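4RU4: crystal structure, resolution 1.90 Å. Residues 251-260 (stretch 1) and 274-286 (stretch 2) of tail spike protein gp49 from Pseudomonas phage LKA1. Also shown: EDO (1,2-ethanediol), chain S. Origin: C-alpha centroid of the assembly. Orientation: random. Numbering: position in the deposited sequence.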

# COMPACT_ATOMS: atom_id res chain seq x y z
N CYS B 251 -12.08 -19.29 -12.97
CA CYS B 251 -11.00 -19.85 -12.19
C CYS B 251 -11.08 -19.35 -10.76
O CYS B 251 -11.47 -18.21 -10.51
CB CYS B 251 -9.62 -19.46 -12.75
SG CYS B 251 -9.28 -20.23 -14.36
N TYR B 252 -10.65 -20.20 -9.85
CA TYR B 252 -10.56 -19.86 -8.43
C TYR B 252 -9.09 -19.68 -8.13
O TYR B 252 -8.30 -20.59 -8.40
CB TYR B 252 -11.10 -21.02 -7.60
CG TYR B 252 -11.22 -20.72 -6.11
CD1 TYR B 252 -12.11 -19.76 -5.66
CD2 TYR B 252 -10.43 -21.40 -5.18
CE1 TYR B 252 -12.23 -19.48 -4.29
CE2 TYR B 252 -10.55 -21.15 -3.82
CZ TYR B 252 -11.46 -20.18 -3.38
OH TYR B 252 -11.57 -19.92 -2.02
N ASP B 253 -8.71 -18.50 -7.61
CA ASP B 253 -7.33 -18.22 -7.22
C ASP B 253 -6.35 -18.32 -8.41
O ASP B 253 -5.24 -18.86 -8.29
CB ASP B 253 -6.89 -19.15 -6.07
CG ASP B 253 -5.43 -18.90 -5.62
OD1 ASP B 253 -5.06 -17.72 -5.52
OD2 ASP B 253 -4.67 -19.88 -5.40
N ALA B 254 -6.77 -17.82 -9.57
CA ALA B 254 -5.84 -17.72 -10.70
C ALA B 254 -4.82 -16.64 -10.36
O ALA B 254 -5.19 -15.54 -9.98
CB ALA B 254 -6.59 -17.34 -11.96
N LYS B 255 -3.52 -16.94 -10.52
CA LYS B 255 -2.51 -15.91 -10.32
C LYS B 255 -1.59 -15.80 -11.54
O LYS B 255 -1.02 -16.80 -11.97
CB LYS B 255 -1.68 -16.20 -9.07
CG LYS B 255 -2.44 -15.98 -7.75
CD LYS B 255 -1.50 -16.08 -6.54
CE LYS B 255 -2.23 -15.66 -5.27
NZ LYS B 255 -2.44 -16.80 -4.38
N ILE B 256 -1.45 -14.59 -12.07
CA ILE B 256 -0.42 -14.33 -13.07
C ILE B 256 0.58 -13.35 -12.48
O ILE B 256 0.19 -12.29 -11.96
CB ILE B 256 -0.97 -13.79 -14.39
CG1 ILE B 256 0.20 -13.45 -15.34
CG2 ILE B 256 -1.86 -12.54 -14.19
CD1 ILE B 256 -0.25 -13.39 -16.81
N THR B 257 1.86 -13.71 -12.53
CA THR B 257 2.90 -12.92 -11.84
C THR B 257 4.11 -12.66 -12.76
O THR B 257 4.43 -13.49 -13.62
CB THR B 257 3.40 -13.65 -10.58
OG1 THR B 257 3.73 -15.01 -10.93
CG2 THR B 257 2.30 -13.67 -9.49
N ASN B 258 4.80 -11.54 -12.55
CA ASN B 258 6.10 -11.32 -13.21
C ASN B 258 6.09 -11.47 -14.74
O ASN B 258 7.07 -11.93 -15.36
CB ASN B 258 7.12 -12.29 -12.59
CG ASN B 258 7.01 -12.35 -11.06
OD1 ASN B 258 6.99 -11.31 -10.41
ND2 ASN B 258 6.92 -13.57 -10.50
N SER B 259 4.98 -11.06 -15.37
CA SER B 259 4.77 -11.33 -16.79
C SER B 259 4.63 -10.04 -17.60
O SER B 259 4.22 -9.01 -17.07
CB SER B 259 3.55 -12.25 -16.99
OG SER B 259 3.78 -13.46 -16.29
N ASN B 260 4.95 -10.11 -18.88
CA ASN B 260 4.81 -8.97 -19.78
C ASN B 260 3.81 -9.35 -20.86
O ASN B 260 4.08 -10.22 -21.66
CB ASN B 260 6.15 -8.56 -20.41
CG ASN B 260 7.01 -7.73 -19.44
OD1 ASN B 260 6.91 -7.89 -18.23
ND2 ASN B 260 7.83 -6.83 -19.98
N ILE B 274 -7.53 -10.65 -18.80
CA ILE B 274 -8.91 -10.54 -18.35
C ILE B 274 -9.29 -11.69 -17.43
O ILE B 274 -8.98 -12.88 -17.70
CB ILE B 274 -9.94 -10.39 -19.51
CG1 ILE B 274 -11.37 -10.44 -18.95
CG2 ILE B 274 -9.71 -11.46 -20.59
CD1 ILE B 274 -12.38 -9.75 -19.75
N PHE B 275 -9.94 -11.33 -16.33
CA PHE B 275 -10.46 -12.31 -15.37
C PHE B 275 -11.96 -12.33 -15.56
O PHE B 275 -12.64 -11.37 -15.17
CB PHE B 275 -10.11 -11.91 -13.92
CG PHE B 275 -8.63 -11.98 -13.58
CD1 PHE B 275 -7.78 -10.94 -13.89
CD2 PHE B 275 -8.10 -13.09 -12.94
CE1 PHE B 275 -6.41 -11.00 -13.58
CE2 PHE B 275 -6.73 -13.16 -12.62
CZ PHE B 275 -5.90 -12.09 -12.96
N GLY B 276 -12.48 -13.38 -16.20
CA GLY B 276 -13.91 -13.50 -16.45
C GLY B 276 -14.50 -14.47 -15.44
O GLY B 276 -14.04 -15.62 -15.33
N ASN B 277 -15.48 -14.00 -14.67
CA ASN B 277 -16.16 -14.89 -13.72
C ASN B 277 -15.19 -15.61 -12.78
O ASN B 277 -15.29 -16.82 -12.56
CB ASN B 277 -17.03 -15.89 -14.51
CG ASN B 277 -17.94 -15.19 -15.54
OD1 ASN B 277 -17.86 -15.47 -16.74
ND2 ASN B 277 -18.84 -14.29 -15.05
N CYS B 278 -14.22 -14.88 -12.22
CA CYS B 278 -13.18 -15.48 -11.41
C CYS B 278 -13.31 -15.03 -9.97
O CYS B 278 -13.87 -13.96 -9.69
CB CYS B 278 -11.78 -15.09 -11.91
SG CYS B 278 -11.23 -15.87 -13.46
N HIS B 279 -12.73 -15.80 -9.05
CA HIS B 279 -12.85 -15.52 -7.62
C HIS B 279 -11.48 -15.81 -7.00
O HIS B 279 -10.89 -16.83 -7.31
CB HIS B 279 -13.98 -16.41 -7.05
CG HIS B 279 -14.41 -16.06 -5.65
ND1 HIS B 279 -15.74 -15.96 -5.28
CD2 HIS B 279 -13.70 -15.85 -4.51
CE1 HIS B 279 -15.82 -15.67 -3.99
NE2 HIS B 279 -14.60 -15.61 -3.50
N ASP B 280 -10.97 -14.89 -6.17
CA ASP B 280 -9.63 -14.97 -5.60
C ASP B 280 -8.53 -14.75 -6.66
O ASP B 280 -8.82 -14.67 -7.85
CB ASP B 280 -9.38 -16.29 -4.82
CG ASP B 280 -9.63 -16.15 -3.32
OD1 ASP B 280 -10.66 -15.57 -2.94
OD2 ASP B 280 -8.78 -16.64 -2.51
N GLY B 281 -7.29 -14.66 -6.21
CA GLY B 281 -6.19 -14.51 -7.15
C GLY B 281 -6.03 -13.10 -7.67
O GLY B 281 -6.42 -12.12 -7.01
N GLY B 282 -5.41 -12.98 -8.85
CA GLY B 282 -5.17 -11.69 -9.45
C GLY B 282 -3.83 -11.61 -10.17
O GLY B 282 -3.27 -12.64 -10.53
N ALA B 283 -3.35 -10.39 -10.39
CA ALA B 283 -2.14 -10.15 -11.18
C ALA B 283 -1.14 -9.38 -10.33
O ALA B 283 -1.51 -8.46 -9.62
CB ALA B 283 -2.47 -9.34 -12.43
N ASP B 284 0.14 -9.72 -10.45
CA ASP B 284 1.13 -9.15 -9.57
C ASP B 284 2.43 -8.97 -10.34
O ASP B 284 2.93 -9.91 -10.99
CB ASP B 284 1.38 -10.06 -8.36
CG ASP B 284 2.09 -9.34 -7.22
OD1 ASP B 284 3.06 -8.62 -7.47
OD2 ASP B 284 1.66 -9.47 -6.05
N ASN B 285 2.95 -7.75 -10.24
CA ASN B 285 4.24 -7.42 -10.83
C ASN B 285 4.26 -7.65 -12.33
O ASN B 285 5.24 -8.19 -12.86
CB ASN B 285 5.35 -8.23 -10.18
CG ASN B 285 6.70 -7.59 -10.37
OD1 ASN B 285 6.80 -6.36 -10.51
ND2 ASN B 285 7.75 -8.40 -10.42
N CYS B 286 3.19 -7.27 -13.02
CA CYS B 286 3.11 -7.41 -14.47
C CYS B 286 3.20 -6.08 -15.20
O CYS B 286 2.69 -5.06 -14.70
CB CYS B 286 1.80 -8.08 -14.87
SG CYS B 286 1.67 -9.82 -14.35
C1 EDO S . 8.24 -11.21 -18.44
O1 EDO S . 8.58 -10.52 -17.23
C2 EDO S . 9.50 -11.76 -19.08
O2 EDO S . 10.26 -12.39 -18.06
O HOH W 1 -9.26 -16.39 -10.13
O HOH W 2 -6.40 -15.57 -3.37
O HOH W 3 4.90 -11.24 -8.09
O HOH W 4 6.82 -8.07 -15.35

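Two stretches of one gp49 chain run side by side, the axes of strands 254-257 and 281-284 lying 3° from parallel and 4.6 Å apart at closest approach. Backbone hydrogen bonds pass back and forth between them. Before the corner in each stretch, His279 N donates to Cys251 O (3.1 Å) and Asp253 N to His279 O (2.8 Å). Beyond it, Gly282 N donates to Ala254 O (2.8 Å), Ile256 N to Gly282 O (3.1 Å), Asp284 N to Ile256 O (3.0 Å) and Asn258 N to Asp284 O (2.9 Å). The acceptors also receive CA-H...O contacts, among them Tyr252 CA to His279 O (3.2 Å) and Thr257 CA to Asp284 O (3.1 Å).

Where the chain turns its corners, at Asp253 and Asp280, water takes over. Water 1 accepts from Ala254 N (2.9 Å) and lies 2.9 Å from both Cys251 O and Asp280 O, which thus share one solvent molecule. Water 2 accepts from Gly281 N (3.1 Å) and sits 2.7 Å from Asp280 OD2; its bond to Asp253 OD1 (3.3 Å) is weak. That carboxylate oxygen has a firmer partner within its own stretch, the salt bridge from Lys255 NZ to Asp253 OD1 (3.0 Å).

Gly281 has positive phi, and a CB there would fall 2.0 Å from Ala254 O, the very atom that accepts from Gly282 N. Gly282 also needs to be glycine, since its backbone angles would jam a CB against the preceding carbonyl.

Sulfur serves as acceptor near both ends: Cys251 N donates to Cys278 SG (3.6 Å), and Ser259 N makes a weak bond to Cys286 SG (3.7 Å). Ser259 OG turns back to its own stretch, donating to Thr257 O (2.7 Å).

One hydrogen bond across the contact joins two side chains: Asn285 ND2 donates to Asn258 OD1 (3.0 Å). Although the CA-to-CB bond of Asn258 points away, the end of its side chain comes nearer and reaches this donor. Water 3 also bonds Asn258 OD1 (3.1 Å), while Asn258 ND2 is satisfied elsewhere in the structure. Water 4 links Asn285 O (3.0 Å) to Asn260 OD1 (2.9 Å), and ethanediol, probably from the crystallisation liquor, donates from O1 to Asn258 O (2.8 Å).

Apolar contacts gather round Ile256, on the face it shares with Ala283: Ile256 CG2 lies 3.7 Å from Ala283 CB and 4.2 Å from Phe275 CZ, and Ile256 CG1 is 4.0 Å from Cys286 SG. Tyr252 and His279 pair obliquely, their planes at 44°.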